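Local coordinates for Nadp(h)-dependent ketose reductase (Bemisia argentifolii, PDB 1E3J), which probably catalyses the NADP(H)-dependent reduction of fructose to its polyol as a zinc-containing member of the alcohol dehydrogenase family, at residues V166-A177 against A188-A199. Residues are numbered along the deposited sequence; the frame is centred on the assembly and turned at random.
With PO4 (phosphate ion), chain D.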
# COMPACT_ATOMS: atom_id res chain seq x y z
N VAL A 166 -9.96 6.16 5.17
CA VAL A 166 -11.31 6.68 4.96
C VAL A 166 -11.41 7.41 3.62
O VAL A 166 -10.59 8.25 3.31
CB VAL A 166 -11.71 7.66 6.09
CG1 VAL A 166 -13.09 8.29 5.75
CG2 VAL A 166 -11.84 6.93 7.40
N GLN A 167 -12.42 7.12 2.81
CA GLN A 167 -12.52 7.79 1.50
C GLN A 167 -13.94 7.70 0.93
O GLN A 167 -14.83 7.21 1.61
CB GLN A 167 -11.52 7.13 0.51
CG GLN A 167 -11.73 5.60 0.35
CD GLN A 167 -10.61 4.94 -0.51
OE1 GLN A 167 -10.70 4.89 -1.75
NE2 GLN A 167 -9.53 4.47 0.16
N LEU A 168 -14.18 8.16 -0.31
CA LEU A 168 -15.52 8.02 -0.89
C LEU A 168 -15.91 6.53 -0.86
O LEU A 168 -15.11 5.65 -1.30
CB LEU A 168 -15.55 8.45 -2.35
CG LEU A 168 -15.53 9.93 -2.68
CD1 LEU A 168 -15.51 10.09 -4.20
CD2 LEU A 168 -16.78 10.63 -2.10
N GLY A 169 -17.11 6.23 -0.37
CA GLY A 169 -17.57 4.86 -0.31
C GLY A 169 -17.33 4.26 1.07
O GLY A 169 -17.81 3.16 1.37
N THR A 170 -16.59 4.95 1.94
CA THR A 170 -16.38 4.37 3.26
C THR A 170 -17.56 4.73 4.17
O THR A 170 -18.07 5.84 4.10
CB THR A 170 -15.15 4.95 3.97
OG1 THR A 170 -14.00 4.87 3.13
CG2 THR A 170 -14.89 4.15 5.22
N THR A 171 -17.97 3.80 5.02
CA THR A 171 -19.00 4.11 5.98
C THR A 171 -18.26 4.08 7.30
O THR A 171 -17.68 3.09 7.64
CB THR A 171 -20.14 3.09 6.02
OG1 THR A 171 -20.82 3.09 4.75
CG2 THR A 171 -21.14 3.50 7.11
N VAL A 172 -18.32 5.16 8.05
CA VAL A 172 -17.60 5.28 9.29
C VAL A 172 -18.53 5.42 10.47
O VAL A 172 -19.47 6.22 10.46
CB VAL A 172 -16.70 6.58 9.31
CG1 VAL A 172 -15.97 6.66 10.64
CG2 VAL A 172 -15.66 6.57 8.13
N LEU A 173 -18.23 4.65 11.51
CA LEU A 173 -18.97 4.72 12.74
C LEU A 173 -18.06 5.34 13.79
O LEU A 173 -17.00 4.79 14.12
CB LEU A 173 -19.38 3.32 13.21
CG LEU A 173 -19.78 3.28 14.68
CD1 LEU A 173 -21.08 4.06 14.89
CD2 LEU A 173 -19.95 1.86 15.12
N VAL A 174 -18.43 6.48 14.31
CA VAL A 174 -17.63 7.07 15.36
C VAL A 174 -18.34 6.84 16.68
O VAL A 174 -19.49 7.28 16.86
CB VAL A 174 -17.50 8.56 15.15
CG1 VAL A 174 -16.68 9.15 16.25
CG2 VAL A 174 -16.92 8.83 13.76
N ILE A 175 -17.69 6.12 17.58
CA ILE A 175 -18.25 5.88 18.89
C ILE A 175 -17.77 6.97 19.86
O ILE A 175 -16.58 7.10 20.14
CB ILE A 175 -17.84 4.51 19.41
CG1 ILE A 175 -18.33 3.45 18.42
CG2 ILE A 175 -18.42 4.30 20.81
CD1 ILE A 175 -17.74 2.06 18.64
N GLY A 176 -18.72 7.77 20.35
CA GLY A 176 -18.40 8.86 21.26
C GLY A 176 -18.53 10.22 20.57
O GLY A 176 -18.27 10.35 19.37
N ALA A 177 -18.96 11.23 21.31
CA ALA A 177 -19.12 12.55 20.74
C ALA A 177 -18.42 13.62 21.57
O ALA A 177 -18.85 14.77 21.59
CB ALA A 177 -20.59 12.90 20.56
N ALA A 188 -13.67 12.63 8.83
CA ALA A 188 -14.27 11.59 8.04
C ALA A 188 -15.22 12.17 6.98
O ALA A 188 -15.25 11.69 5.81
CB ALA A 188 -14.98 10.61 8.94
N LYS A 189 -15.98 13.20 7.34
CA LYS A 189 -16.87 13.80 6.36
C LYS A 189 -16.00 14.54 5.35
O LYS A 189 -16.27 14.49 4.14
CB LYS A 189 -17.84 14.79 7.01
CG LYS A 189 -18.89 14.13 7.89
CD LYS A 189 -19.79 13.18 7.10
CE LYS A 189 -20.45 13.87 5.87
NZ LYS A 189 -21.08 12.82 4.96
N ALA A 190 -14.96 15.22 5.82
CA ALA A 190 -14.11 15.90 4.87
C ALA A 190 -13.48 14.87 3.90
O ALA A 190 -13.19 15.20 2.76
CB ALA A 190 -13.02 16.70 5.59
N TYR A 191 -13.30 13.61 4.33
CA TYR A 191 -12.71 12.65 3.41
C TYR A 191 -13.73 12.00 2.50
O TYR A 191 -13.38 11.09 1.75
CB TYR A 191 -11.94 11.55 4.14
CG TYR A 191 -10.52 11.93 4.32
CD1 TYR A 191 -9.64 11.90 3.22
CD2 TYR A 191 -10.03 12.36 5.55
CE1 TYR A 191 -8.31 12.30 3.33
CE2 TYR A 191 -8.70 12.76 5.68
CZ TYR A 191 -7.84 12.73 4.55
OH TYR A 191 -6.53 13.14 4.61
N GLY A 192 -14.99 12.42 2.59
CA GLY A 192 -15.98 11.86 1.70
C GLY A 192 -16.74 10.68 2.26
O GLY A 192 -17.53 10.06 1.54
N ALA A 193 -16.55 10.37 3.53
CA ALA A 193 -17.26 9.21 4.08
C ALA A 193 -18.70 9.50 4.48
O ALA A 193 -19.12 10.66 4.62
CB ALA A 193 -16.54 8.71 5.32
N PHE A 194 -19.43 8.41 4.69
CA PHE A 194 -20.79 8.49 5.21
C PHE A 194 -20.50 8.20 6.69
O PHE A 194 -19.82 7.21 7.00
CB PHE A 194 -21.65 7.38 4.65
CG PHE A 194 -23.04 7.34 5.22
CD1 PHE A 194 -23.30 6.62 6.39
CD2 PHE A 194 -24.11 8.00 4.57
CE1 PHE A 194 -24.61 6.54 6.92
CE2 PHE A 194 -25.41 7.93 5.06
CZ PHE A 194 -25.67 7.21 6.25
N VAL A 195 -20.98 9.05 7.59
CA VAL A 195 -20.71 8.90 9.00
C VAL A 195 -21.91 8.71 9.95
O VAL A 195 -22.92 9.41 9.86
CB VAL A 195 -19.94 10.13 9.50
CG1 VAL A 195 -19.65 9.96 10.97
CG2 VAL A 195 -18.60 10.30 8.71
N VAL A 196 -21.77 7.76 10.87
CA VAL A 196 -22.76 7.50 11.88
C VAL A 196 -22.03 7.80 13.18
O VAL A 196 -20.90 7.37 13.37
CB VAL A 196 -23.19 6.02 11.93
CG1 VAL A 196 -24.08 5.79 13.14
CG2 VAL A 196 -23.95 5.66 10.72
N CYS A 197 -22.67 8.53 14.07
CA CYS A 197 -22.07 8.89 15.31
C CYS A 197 -22.96 8.46 16.45
O CYS A 197 -24.15 8.78 16.48
CB CYS A 197 -21.84 10.38 15.38
SG CYS A 197 -20.94 10.80 16.88
N THR A 198 -22.37 7.77 17.40
CA THR A 198 -23.03 7.20 18.58
C THR A 198 -22.49 7.81 19.86
O THR A 198 -21.29 7.92 20.00
CB THR A 198 -22.72 5.69 18.62
OG1 THR A 198 -23.78 4.97 18.01
CG2 THR A 198 -22.45 5.23 20.01
N ALA A 199 -23.36 8.15 20.80
CA ALA A 199 -22.91 8.72 22.08
C ALA A 199 -23.98 8.73 23.18
O ALA A 199 -25.17 8.51 22.93
CB ALA A 199 -22.41 10.11 21.85
P PO4 D . -20.43 10.67 25.11
O1 PO4 D . -19.83 10.88 26.45
O2 PO4 D . -21.80 11.23 25.09
O3 PO4 D . -19.61 11.36 24.09
O4 PO4 D . -20.47 9.21 24.82
O HOH W 1 -12.31 10.51 -0.91
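Phe194 N donates to Thr170 O at 3.0 Å, the first of six backbone bonds that join 170-176 to strand 194-199 in parallel. Val172 uses both its N and its O, on Phe194 O and Val196 N; Val174 does the same with Val196 O and Thr198 N. The series closes where Gly176 N meets Thr198 O at 2.6 Å. At the other end, where Tyr191 and Leu168 come together, a water takes over: it accepts from Leu168 N (3.1 Å) and donates to Tyr191 O (2.9 Å). Thr170 OG1 receives Gln167 N, tying down the type II turn, while Lys189 NZ reaches Ala193 O (2.9 Å) in its carbonyl plane and also pairs with Asp214. Thr198 OG1, by contrast, is buried without a partner. Just before the turn, Val166 CG1 packs on Ala193 CB at 3.5 Å; Val172 CG2 meets the same methyl at 3.6 Å. Just past the end of strand 171-175, Ala177 N binds O3 of a phosphate ion (2.9 Å), probably from the crystallisation liquor, which Arg200 N, Ser201 N and Arg204 NH2 also hold; Gly176 opens a GxGxxG-type turn, consistent with a dinucleotide-binding Rossmann fold. Helix 179-190, ended by a Schellman motif at Gly192, makes the beta-alpha-beta crossover between the two strands. Strand 243-246 continues the sheet beyond 171-175, strand 215-218 beyond 194-199, and helices 151-164 and 202-210 pack against the Val166 and Cys197 side chains respectively.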